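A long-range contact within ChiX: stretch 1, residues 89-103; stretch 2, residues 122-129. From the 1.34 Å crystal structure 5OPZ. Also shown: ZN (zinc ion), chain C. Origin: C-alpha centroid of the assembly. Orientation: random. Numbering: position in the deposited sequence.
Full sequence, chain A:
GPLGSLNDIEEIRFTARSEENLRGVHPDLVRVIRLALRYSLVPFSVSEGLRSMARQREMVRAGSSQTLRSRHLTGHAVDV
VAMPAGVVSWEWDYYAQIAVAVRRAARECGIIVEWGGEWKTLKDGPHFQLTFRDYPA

Stretch 1 (89-103) SWEWDYYAQIAVAVR
Stretch 2, residues 122-129: LKDGPHFQ

Where a helix packs against a loop that runs into a strand, the contact between them can be wholly one of shape, and ChiX offers a compact example: no hydrogen bond crosses the contact, which buries 401 Å² in total. After a lead-in whose extended course is broken at Trp90 (phi/psi -94/12), the helix runs through Asp93 to Arg103 and continues beyond, with i to i-4 backbone hydrogen bonds, that from Ala101 N to Gln97 O (3.4 Å) being weak. The strand, Phe128 flanked by His127 and Gln129, runs nearly parallel to it, the axes inclined by 18° and 10.8 Å apart at closest approach.

Phe128 (chi1 -64°, m; chi2 82°) spans much of this gap, pointing toward the helix and entering a hollow lined by Ile98, Ala99 and Val102. Val102 (t) lies over one face, its CG2 4.1 Å from the ring centroid in a CH-pi contact. Ala99 meets the ring edge, with Ala99 CA 3.8 Å from Phe128 CZ, bringing the ring tip close to the helix backbone. Ile98 CG2 stands 4.3 Å from the same Phe128 CZ.

Gly125, in a helical conformation (phi/psi -69/-34), sets the register, its CA 5.1 Å from Tyr95 CA. The missing side chain leaves room here: an ideal CB would clash with Tyr95 CB at 2.5 Å. Tyr95 (m, chi2 85°) extends past this notch: its CD2 is 3.6 Å from Gly125 O and its CE2 3.9 Å from Pro126 CG, while its OH donates to Ser89 O at 2.7 Å. The Pro126 ring, C-gamma exo, also meets the edge of Trp90 (m), CG to Trp90 CZ3 being 4.1 Å. Trp92 (t, chi2 -96°) adds CZ3 4.0 Å from Gly125 N and CH2 4.3 Å from Lys123 CB.

His127 points away, its ND1 2.0 Å from ZN.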

# COMPACT_ATOMS: atom_id res chain seq x y z
N SER A 89 1.65 -3.48 13.40
CA SER A 89 0.28 -3.68 13.87
C SER A 89 -0.60 -3.99 12.72
O SER A 89 -0.50 -3.43 11.63
CB SER A 89 -0.29 -2.45 14.59
OG SER A 89 -1.64 -2.76 15.03
N TRP A 90 -1.40 -5.05 12.98
CA TRP A 90 -2.56 -5.25 12.00
C TRP A 90 -3.97 -4.63 12.35
O TRP A 90 -4.99 -4.88 11.64
CB TRP A 90 -2.69 -6.75 11.72
CG TRP A 90 -1.42 -7.27 11.23
CD1 TRP A 90 -0.52 -8.04 11.92
CD2 TRP A 90 -0.83 -7.04 9.95
NE1 TRP A 90 0.59 -8.27 11.17
CE2 TRP A 90 0.43 -7.68 9.94
CE3 TRP A 90 -1.22 -6.31 8.82
CZ2 TRP A 90 1.28 -7.65 8.83
CZ3 TRP A 90 -0.38 -6.29 7.72
CH2 TRP A 90 0.86 -6.95 7.73
N GLU A 91 -4.03 -3.76 13.37
CA GLU A 91 -5.30 -3.19 13.78
C GLU A 91 -5.90 -2.24 12.73
O GLU A 91 -5.22 -1.36 12.23
CB GLU A 91 -5.17 -2.53 15.15
CG GLU A 91 -4.74 -3.48 16.29
CD GLU A 91 -5.78 -4.54 16.68
OE1 GLU A 91 -6.92 -4.52 16.20
OE2 GLU A 91 -5.46 -5.43 17.49
N TRP A 92 -7.19 -2.41 12.47
CA TRP A 92 -7.91 -1.69 11.41
C TRP A 92 -7.73 -0.18 11.45
O TRP A 92 -7.52 0.43 10.43
CB TRP A 92 -9.43 -2.00 11.51
CG TRP A 92 -10.28 -1.15 10.63
CD1 TRP A 92 -10.94 -0.01 11.00
CD2 TRP A 92 -10.50 -1.30 9.23
NE1 TRP A 92 -11.56 0.55 9.91
CE2 TRP A 92 -11.30 -0.22 8.81
CE3 TRP A 92 -10.09 -2.25 8.29
CZ2 TRP A 92 -11.76 -0.10 7.49
CZ3 TRP A 92 -10.50 -2.11 6.98
CH2 TRP A 92 -11.34 -1.05 6.60
N ASP A 93 -7.85 0.41 12.63
CA ASP A 93 -7.84 1.86 12.72
C ASP A 93 -6.57 2.49 12.19
O ASP A 93 -6.60 3.59 11.63
CB ASP A 93 -8.13 2.36 14.15
CG ASP A 93 -9.58 2.47 14.40
OD1 ASP A 93 -10.27 2.95 13.50
OD2 ASP A 93 -10.02 2.05 15.48
N TYR A 94 -5.45 1.80 12.32
CA TYR A 94 -4.19 2.30 11.79
C TYR A 94 -4.26 2.42 10.26
O TYR A 94 -3.81 3.41 9.68
CB TYR A 94 -3.02 1.42 12.20
CG TYR A 94 -2.64 1.44 13.68
CD1 TYR A 94 -2.26 2.62 14.28
CD2 TYR A 94 -2.56 0.30 14.41
CE1 TYR A 94 -1.88 2.68 15.58
CE2 TYR A 94 -2.20 0.32 15.75
CZ TYR A 94 -1.88 1.52 16.33
OH TYR A 94 -1.47 1.51 17.63
N TYR A 95 -4.83 1.40 9.63
CA TYR A 95 -4.98 1.39 8.18
C TYR A 95 -5.99 2.42 7.71
O TYR A 95 -5.79 3.04 6.66
CB TYR A 95 -5.37 -0.04 7.70
CG TYR A 95 -4.23 -0.96 7.99
CD1 TYR A 95 -4.10 -1.57 9.24
CD2 TYR A 95 -3.19 -1.12 7.09
CE1 TYR A 95 -2.97 -2.26 9.58
CE2 TYR A 95 -2.09 -1.86 7.39
CZ TYR A 95 -1.97 -2.42 8.67
OH TYR A 95 -0.79 -3.08 8.99
N ALA A 96 -7.03 2.68 8.50
CA ALA A 96 -7.96 3.78 8.17
C ALA A 96 -7.23 5.13 8.15
O ALA A 96 -7.50 5.98 7.29
CB ALA A 96 -9.16 3.78 9.08
N GLN A 97 -6.32 5.29 9.10
CA GLN A 97 -5.57 6.54 9.15
C GLN A 97 -4.60 6.66 8.02
O GLN A 97 -4.42 7.75 7.47
CB GLN A 97 -4.86 6.68 10.49
CG GLN A 97 -5.82 6.91 11.66
CD GLN A 97 -5.11 7.25 12.94
OE1 GLN A 97 -4.54 8.31 13.03
NE2 GLN A 97 -5.17 6.36 13.93
N ILE A 98 -3.92 5.56 7.72
CA ILE A 98 -3.05 5.53 6.54
C ILE A 98 -3.85 5.91 5.29
O ILE A 98 -3.36 6.68 4.43
CB ILE A 98 -2.29 4.20 6.35
CG1 ILE A 98 -1.36 3.98 7.53
CG2 ILE A 98 -1.55 4.16 5.02
CD1 ILE A 98 -0.97 2.54 7.71
N ALA A 99 -5.04 5.35 5.13
CA ALA A 99 -5.84 5.62 3.95
C ALA A 99 -6.25 7.09 3.87
O ALA A 99 -6.42 7.57 2.76
CB ALA A 99 -7.04 4.71 3.90
N VAL A 100 -6.44 7.79 4.99
CA VAL A 100 -6.69 9.25 4.93
C VAL A 100 -5.53 9.94 4.21
O VAL A 100 -5.73 10.82 3.35
CB VAL A 100 -6.87 9.86 6.33
CG1 VAL A 100 -6.82 11.37 6.36
CG2 VAL A 100 -8.17 9.36 6.90
N ALA A 101 -4.31 9.58 4.61
CA ALA A 101 -3.12 10.15 4.03
C ALA A 101 -2.99 9.80 2.54
O ALA A 101 -2.62 10.66 1.74
CB ALA A 101 -1.91 9.68 4.78
N VAL A 102 -3.24 8.54 2.18
CA VAL A 102 -3.20 8.13 0.81
C VAL A 102 -4.23 8.87 -0.02
O VAL A 102 -3.91 9.31 -1.13
CB VAL A 102 -3.32 6.61 0.64
CG1 VAL A 102 -3.42 6.24 -0.85
CG2 VAL A 102 -2.16 5.92 1.28
N ARG A 103 -5.44 9.00 0.50
CA ARG A 103 -6.50 9.71 -0.23
C ARG A 103 -6.17 11.17 -0.44
O ARG A 103 -6.43 11.71 -1.52
CB ARG A 103 -7.81 9.61 0.59
CG ARG A 103 -9.14 9.93 -0.02
CD ARG A 103 -10.35 9.50 0.86
NE ARG A 103 -10.41 8.09 1.22
CZ ARG A 103 -10.30 7.55 2.46
NH1 ARG A 103 -10.10 8.27 3.57
NH2 ARG A 103 -10.43 6.23 2.57
N LEU A 122 -15.25 -8.30 2.39
CA LEU A 122 -13.96 -8.75 2.92
C LEU A 122 -12.93 -7.63 2.95
O LEU A 122 -11.83 -7.76 2.50
CB LEU A 122 -13.45 -10.00 2.18
CG LEU A 122 -14.41 -11.20 2.07
CD1 LEU A 122 -13.75 -12.36 1.34
CD2 LEU A 122 -14.93 -11.60 3.44
N LYS A 123 -13.34 -6.49 3.47
CA LYS A 123 -12.50 -5.30 3.50
C LYS A 123 -11.21 -5.65 4.22
O LYS A 123 -11.24 -6.36 5.24
CB LYS A 123 -13.20 -4.19 4.28
CG LYS A 123 -14.29 -3.51 3.51
CD LYS A 123 -15.15 -2.64 4.42
CE LYS A 123 -16.15 -1.82 3.61
NZ LYS A 123 -17.08 -2.66 2.81
N ASP A 124 -10.09 -5.13 3.71
CA ASP A 124 -8.78 -5.35 4.32
C ASP A 124 -7.90 -4.11 4.09
O ASP A 124 -7.81 -3.55 3.00
CB ASP A 124 -8.09 -6.60 3.77
CG ASP A 124 -6.97 -7.12 4.68
OD1 ASP A 124 -7.15 -7.15 5.93
OD2 ASP A 124 -5.91 -7.54 4.17
N GLY A 125 -7.30 -3.69 5.17
CA GLY A 125 -6.63 -2.43 5.25
C GLY A 125 -5.37 -2.22 4.44
O GLY A 125 -5.14 -1.10 4.08
N PRO A 126 -4.52 -3.24 4.22
CA PRO A 126 -3.22 -2.95 3.59
C PRO A 126 -3.21 -2.55 2.11
O PRO A 126 -2.24 -1.90 1.73
CB PRO A 126 -2.47 -4.26 3.74
CG PRO A 126 -3.02 -4.82 5.01
CD PRO A 126 -4.49 -4.52 4.97
N HIS A 127 -4.21 -2.92 1.32
CA HIS A 127 -4.11 -2.87 -0.12
C HIS A 127 -4.52 -1.57 -0.71
O HIS A 127 -5.60 -1.07 -0.43
CB HIS A 127 -4.98 -4.00 -0.68
CG HIS A 127 -4.92 -4.16 -2.17
ND1 HIS A 127 -3.95 -4.89 -2.82
CD2 HIS A 127 -5.60 -3.52 -3.14
CE1 HIS A 127 -4.11 -4.79 -4.12
NE2 HIS A 127 -5.08 -3.94 -4.33
N PHE A 128 -3.65 -1.02 -1.56
CA PHE A 128 -3.97 0.17 -2.36
C PHE A 128 -3.60 -0.12 -3.84
O PHE A 128 -2.56 -0.77 -4.08
CB PHE A 128 -3.21 1.40 -1.91
CG PHE A 128 -3.55 1.86 -0.54
CD1 PHE A 128 -2.99 1.29 0.58
CD2 PHE A 128 -4.58 2.74 -0.37
CE1 PHE A 128 -3.29 1.75 1.85
CE2 PHE A 128 -4.88 3.24 0.88
CZ PHE A 128 -4.26 2.71 1.99
N GLN A 129 -4.38 0.39 -4.79
CA GLN A 129 -4.05 0.16 -6.21
C GLN A 129 -4.48 1.32 -7.07
O GLN A 129 -5.46 2.00 -6.78
CB GLN A 129 -4.63 -1.16 -6.75
CG GLN A 129 -6.15 -1.19 -6.76
CD GLN A 129 -6.68 -2.48 -7.23
OE1 GLN A 129 -6.27 -3.55 -6.78
NE2 GLN A 129 -7.57 -2.42 -8.21
ZN ZN C . -2.51 -6.19 -2.16